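Local coordinates for histidine acid phosphatase (Hafnia alvei, PDB 4ARU), which belongs to branch 2 of the histidine phosphatase superfamily, an alpha/beta protein built round a mixed beta-sheet flanked by helices, at residues P273-I278 and S403-P408; H280-N285 and S396-L401. All coordinates share one frame; numbering follows the deposited sequence.

Contact 1. Residues P273-I278 and S403-P408; sequences PLLQTI and SHSVEP
Leu275 reaches from one helix toward the C-terminal end of another, and its path shows how a single branched side chain can divide its surface between neighbours. Its CB leads toward the segment 403-408 without touching it, 4.7 Å from Val406 CG1, and CG stands no nearer. Chi1 (-171°) sets CG anti to the backbone N, and chi2 (64°) then turns CD2, not CD1, toward the segment. This methyl lies 3.2 Å from Ser405 OG, a close carbon-oxygen approach and not a hydrogen bond, and 4.3 Å from Val406 CG1, an ordinary apolar contact. Leu275 also packs on Ile313 and Met316 of helix 307-317, and Ser405 touches the same Met316.

The hydroxyl that meets CD2 is bound to its own helix, for Ser405 OG hydrogen-bonds to Val402 O in the preceding turn. The setting is a meeting of two helices of the alpha/beta fold, 264-282 in mid-course and 395-405 at its C-terminal end. Val406 is the first residue to leave helical backbone angles, and its side chain points toward helix 264-282, where it also touches Thr272. The next residue is tied to the same helix through the backbone, as Glu407 N hydrogen-bonds to Thr272 OG1.

Gln276 approaches the same valine from another direction, the two side chains crossing at about a right angle. A bend at chi2 brings the amide oxygen OE1 to 3.8 Å from Val406 CG1, so this methyl meets both Leu275 and Gln276. The polar groups of the amide are satisfied elsewhere: NE2 binds Thr287 O and OE1 accepts from Gln411 NE2, two bonds that fix the rotation of the amide while its oxygen rests beside the valine.

Contact 2. Residues H280-N285 and S396-L401; sequences HALGSN and STFSRL
Ser284 and Ser399 meet hydroxyl to hydroxyl, their OG atoms 2.7 Å apart in a short hydrogen bond that either could donate. Behind the oxygens the two CB atoms are 4.1 Å from each other, which lets the backbones come close: the CA atoms of this pair are 5.6 Å apart. Next to the polar link is an apolar one. Leu282 CD1 lies 3.9 Å from Phe398 CE2 and approaches the ring obliquely, the two side chains crossing at about a right angle. Both rest on the central sheet, touching Phe338 and Val350.

The second shell sets these groups in place. Helix 264-282 ends in a Schellman motif, where Gly283 adopts a positive phi (117°) and the chain turns to present Ser284 to helix 395-405. Arg340 NH1 hydrogen-bonds to Leu282 O at this terminus. Ser399 OG also bonds to Leu395 O one turn back in its own helix, and Ser284 OG makes a weak bond to Ala279 O. Two hydroxyl protons cannot serve all three of these bonds at once, so whichever serine donates to the other must give up the bond to its own carbonyl.

Overall arrangement
Both contacts join the same two helices, 264-282 and 395-405, and their centres are 10 Å apart on one side of the chain's centre. The helices are used in reverse order: contact 1 pairs the middle of 264-282 with the end of 395-405, whereas contact 2 pairs the end of 264-282 with the early part of 395-405. Contact 2 is accordingly nested within the loop closed by contact 1. It lies farther out, about 22 Å from the chain's centre against 17 Å, yet its touching residues are more buried. The potassium ion, held by Asn380, Ile381, Cys384 and Gln387, is about 10 Å from the Phe398 side chain, too far for that ring to form part of its site.

Contact 1. Residues P273-I278 and S403-P408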
loop_
_atom_site.group_PDB
_atom_site.type_symbol
_atom_site.label_atom_id
_atom_site.label_comp_id
_atom_site.label_asym_id
_atom_site.label_seq_id
_atom_site.Cartn_x
_atom_site.Cartn_y
_atom_site.Cartn_z
ATOM N N PRO A 273 -8.823 -11.376 5.289
ATOM C CA PRO A 273 -10.059 -10.601 5.337
ATOM C C PRO A 273 -10.211 -9.624 4.204
ATOM O O PRO A 273 -11.321 -9.500 3.637
ATOM C CB PRO A 273 -9.971 -9.915 6.710
ATOM C CG PRO A 273 -9.272 -10.968 7.543
ATOM C CD PRO A 273 -8.171 -11.478 6.606
ATOM N N LEU A 274 -9.175 -8.926 3.851
ATOM C CA LEU A 274 -9.295 -7.961 2.786
ATOM C C LEU A 274 -9.545 -8.621 1.453
ATOM O O LEU A 274 -10.365 -8.146 0.648
ATOM C CB LEU A 274 -8.068 -7.035 2.719
ATOM C CG LEU A 274 -8.048 -5.793 3.606
ATOM C CD1 LEU A 274 -6.663 -5.171 3.605
ATOM C CD2 LEU A 274 -9.099 -4.812 3.101
ATOM N N LEU A 275 -8.819 -9.692 1.167
ATOM C CA LEU A 275 -9.015 -10.338 -0.134
ATOM C C LEU A 275 -10.431 -10.895 -0.219
ATOM O O LEU A 275 -11.081 -10.778 -1.285
ATOM C CB LEU A 275 -7.965 -11.412 -0.416
ATOM C CG LEU A 275 -7.997 -11.956 -1.859
ATOM C CD1 LEU A 275 -7.671 -10.878 -2.836
ATOM C CD2 LEU A 275 -7.005 -13.101 -1.982
ATOM N N GLN A 276 -10.938 -11.498 0.849
ATOM C CA GLN A 276 -12.300 -11.996 0.804
ATOM C C GLN A 276 -13.298 -10.853 0.575
ATOM O O GLN A 276 -14.268 -10.992 -0.185
ATOM C CB GLN A 276 -12.640 -12.731 2.126
ATOM C CG GLN A 276 -13.884 -13.570 2.136
ATOM C CD GLN A 276 -13.646 -14.987 1.663
ATOM O OE1 GLN A 276 -12.577 -15.355 1.070
ATOM N NE2 GLN A 276 -14.612 -15.801 1.930
ATOM N N THR A 277 -13.100 -9.745 1.277
ATOM C CA THR A 277 -13.959 -8.574 1.148
ATOM C C THR A 277 -13.964 -8.016 -0.283
ATOM O O THR A 277 -15.020 -7.733 -0.860
ATOM C CB THR A 277 -13.533 -7.515 2.159
ATOM O OG1 THR A 277 -13.772 -8.043 3.462
ATOM C CG2 THR A 277 -14.336 -6.235 2.067
ATOM N N ILE A 278 -12.775 -7.899 -0.848
ATOM C CA ILE A 278 -12.627 -7.407 -2.226
ATOM C C ILE A 278 -13.319 -8.339 -3.211
ATOM O O ILE A 278 -14.135 -7.910 -4.063
ATOM C CB ILE A 278 -11.128 -7.256 -2.586
ATOM C CG1 ILE A 278 -10.538 -6.097 -1.802
ATOM C CG2 ILE A 278 -10.948 -7.034 -4.089
ATOM C CD1 ILE A 278 -9.038 -6.039 -1.741
ATOM N N SER A 403 -10.099 -18.286 -3.480
ATOM C CA SER A 403 -10.443 -19.405 -2.619
ATOM C C SER A 403 -9.253 -20.282 -2.248
ATOM O O SER A 403 -9.215 -20.825 -1.145
ATOM C CB SER A 403 -11.557 -20.222 -3.240
ATOM O OG SER A 403 -11.105 -21.083 -4.302
ATOM N N HIS A 404 -8.279 -20.379 -3.149
ATOM C CA HIS A 404 -7.068 -21.169 -2.902
ATOM C C HIS A 404 -5.984 -20.364 -2.199
ATOM O O HIS A 404 -5.079 -20.938 -1.612
ATOM C CB HIS A 404 -6.531 -21.756 -4.214
ATOM C CG HIS A 404 -7.324 -22.922 -4.718
ATOM N ND1 HIS A 404 -7.679 -23.987 -3.917
ATOM C CD2 HIS A 404 -7.782 -23.222 -5.962
ATOM C CE1 HIS A 404 -8.367 -24.866 -4.629
ATOM N NE2 HIS A 404 -8.444 -24.423 -5.873
ATOM N N SER A 405 -6.046 -19.031 -2.211
ATOM C CA SER A 405 -4.996 -18.226 -1.579
ATOM C C SER A 405 -5.293 -17.825 -0.123
ATOM O O SER A 405 -4.373 -17.685 0.655
ATOM C CB SER A 405 -4.667 -16.965 -2.370
ATOM O OG SER A 405 -5.681 -16.027 -2.278
ATOM N N VAL A 406 -6.561 -17.781 0.238
ATOM C CA VAL A 406 -6.923 -17.400 1.594
ATOM C C VAL A 406 -6.509 -18.460 2.584
ATOM O O VAL A 406 -6.366 -19.660 2.265
ATOM C CB VAL A 406 -8.425 -17.069 1.731
ATOM C CG1 VAL A 406 -8.756 -15.792 0.948
ATOM C CG2 VAL A 406 -9.271 -18.258 1.364
ATOM N N GLU A 407 -6.316 -18.001 3.816
ATOM C CA GLU A 407 -6.131 -18.883 4.956
ATOM C C GLU A 407 -7.461 -19.016 5.706
ATOM O O GLU A 407 -7.929 -18.046 6.267
ATOM C CB GLU A 407 -5.082 -18.325 5.886
ATOM C CG GLU A 407 -4.867 -19.043 7.213
ATOM C CD GLU A 407 -4.823 -20.553 7.083
ATOM O OE1 GLU A 407 -3.901 -21.022 6.324
ATOM O OE2 GLU A 407 -5.674 -21.297 7.693
ATOM N N PRO A 408 -8.074 -20.187 5.683
ATOM C CA PRO A 408 -9.380 -20.283 6.327
ATOM C C PRO A 408 -9.413 -19.871 7.798
ATOM O O PRO A 408 -10.428 -19.340 8.256
ATOM C CB PRO A 408 -9.718 -21.748 6.200
ATOM C CG PRO A 408 -9.004 -22.195 4.970
ATOM C CD PRO A 408 -7.721 -21.441 4.994
#

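Contact 2. Residues H280-N285 and S396-L401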
loop_
_atom_site.group_PDB
_atom_site.type_symbol
_atom_site.label_atom_id
_atom_site.label_comp_id
_atom_site.label_asym_id
_atom_site.label_seq_id
_atom_site.Cartn_x
_atom_site.Cartn_y
_atom_site.Cartn_z
ATOM N N HIS A 280 -15.704 -10.613 -2.655
ATOM C CA HIS A 280 -17.122 -10.541 -2.433
ATOM C C HIS A 280 -17.737 -9.283 -3.080
ATOM O O HIS A 280 -18.774 -9.344 -3.749
ATOM C CB HIS A 280 -17.407 -10.553 -0.933
ATOM C CG HIS A 280 -18.855 -10.456 -0.633
ATOM N ND1 HIS A 280 -19.488 -9.257 -0.422
ATOM C CD2 HIS A 280 -19.815 -11.401 -0.568
ATOM C CE1 HIS A 280 -20.776 -9.461 -0.228
ATOM N NE2 HIS A 280 -21.001 -10.760 -0.295
ATOM N N ALA A 281 -17.036 -8.163 -2.948
ATOM C CA ALA A 281 -17.532 -6.871 -3.480
ATOM C C ALA A 281 -17.546 -6.906 -5.005
ATOM O O ALA A 281 -18.358 -6.225 -5.629
ATOM C CB ALA A 281 -16.712 -5.729 -3.014
ATOM N N LEU A 282 -16.676 -7.723 -5.611
ATOM C CA LEU A 282 -16.603 -7.852 -7.070
ATOM C C LEU A 282 -17.600 -8.839 -7.624
ATOM O O LEU A 282 -17.758 -8.939 -8.847
ATOM C CB LEU A 282 -15.189 -8.233 -7.492
ATOM C CG LEU A 282 -14.102 -7.212 -7.238
ATOM C CD1 LEU A 282 -12.708 -7.824 -7.333
ATOM C CD2 LEU A 282 -14.194 -6.059 -8.213
ATOM N N GLY A 283 -18.230 -9.593 -6.733
ATOM C CA GLY A 283 -19.290 -10.528 -7.115
ATOM C C GLY A 283 -19.015 -12.011 -6.863
ATOM O O GLY A 283 -19.843 -12.834 -7.236
ATOM N N SER A 284 -17.903 -12.359 -6.210
ATOM C CA SER A 284 -17.641 -13.748 -5.869
ATOM C C SER A 284 -18.666 -14.250 -4.900
ATOM O O SER A 284 -19.047 -13.530 -3.975
ATOM C CB SER A 284 -16.256 -13.946 -5.260
ATOM O OG SER A 284 -15.243 -13.406 -6.070
ATOM N N ASN A 285 -19.122 -15.487 -5.136
ATOM C CA ASN A 285 -20.218 -16.097 -4.382
ATOM C C ASN A 285 -19.685 -16.754 -3.121
ATOM O O ASN A 285 -19.616 -17.989 -3.014
ATOM C CB ASN A 285 -21.009 -17.117 -5.214
ATOM C CG ASN A 285 -22.234 -17.628 -4.472
ATOM O OD1 ASN A 285 -22.898 -16.870 -3.753
ATOM N ND2 ASN A 285 -22.547 -18.913 -4.639
ATOM N N SER A 396 -15.018 -15.879 -12.578
ATOM C CA SER A 396 -15.115 -17.253 -12.104
ATOM C C SER A 396 -13.715 -17.792 -11.806
ATOM O O SER A 396 -13.507 -18.503 -10.820
ATOM C CB SER A 396 -15.855 -18.082 -13.139
ATOM O OG SER A 396 -15.332 -17.937 -14.468
ATOM N N THR A 397 -12.726 -17.422 -12.598
ATOM C CA THR A 397 -11.359 -17.819 -12.305
ATOM C C THR A 397 -10.785 -17.035 -11.124
ATOM O O THR A 397 -10.140 -17.602 -10.230
ATOM C CB THR A 397 -10.446 -17.664 -13.551
ATOM O OG1 THR A 397 -10.990 -18.436 -14.593
ATOM C CG2 THR A 397 -8.999 -18.074 -13.197
ATOM N N PHE A 398 -10.974 -15.721 -11.105
ATOM C CA PHE A 398 -10.499 -14.867 -10.013
ATOM C C PHE A 398 -11.003 -15.429 -8.686
ATOM O O PHE A 398 -10.209 -15.544 -7.721
ATOM C CB PHE A 398 -11.016 -13.451 -10.217
ATOM C CG PHE A 398 -10.543 -12.475 -9.169
ATOM C CD1 PHE A 398 -9.298 -11.856 -9.287
ATOM C CD2 PHE A 398 -11.343 -12.141 -8.089
ATOM C CE1 PHE A 398 -8.842 -10.982 -8.346
ATOM C CE2 PHE A 398 -10.885 -11.286 -7.125
ATOM C CZ PHE A 398 -9.660 -10.676 -7.264
ATOM N N SER A 399 -12.279 -15.778 -8.615
ATOM C CA SER A 399 -12.875 -16.341 -7.396
ATOM C C SER A 399 -12.164 -17.580 -6.933
ATOM O O SER A 399 -11.942 -17.781 -5.755
ATOM C CB SER A 399 -14.335 -16.668 -7.616
ATOM O OG SER A 399 -15.055 -15.468 -7.875
ATOM N N ARG A 400 -11.798 -18.435 -7.884
ATOM C CA ARG A 400 -11.180 -19.723 -7.524
ATOM C C ARG A 400 -9.766 -19.446 -7.013
ATOM O O ARG A 400 -9.319 -20.030 -6.005
ATOM C CB ARG A 400 -11.153 -20.691 -8.734
ATOM C CG ARG A 400 -10.721 -22.098 -8.341
ATOM C CD ARG A 400 -11.820 -22.811 -7.586
ATOM N NE ARG A 400 -12.912 -23.314 -8.432
ATOM C CZ ARG A 400 -12.993 -24.549 -8.948
ATOM N NH1 ARG A 400 -12.023 -25.445 -8.751
ATOM N NH2 ARG A 400 -14.056 -24.887 -9.689
ATOM N N LEU A 401 -9.063 -18.512 -7.640
ATOM C CA LEU A 401 -7.751 -18.101 -7.168
ATOM C C LEU A 401 -7.779 -17.554 -5.727
ATOM O O LEU A 401 -6.932 -17.907 -4.874
ATOM C CB LEU A 401 -7.105 -17.105 -8.111
ATOM C CG LEU A 401 -6.739 -17.621 -9.488
ATOM C CD1 LEU A 401 -6.245 -16.441 -10.299
ATOM C CD2 LEU A 401 -5.632 -18.664 -9.403
#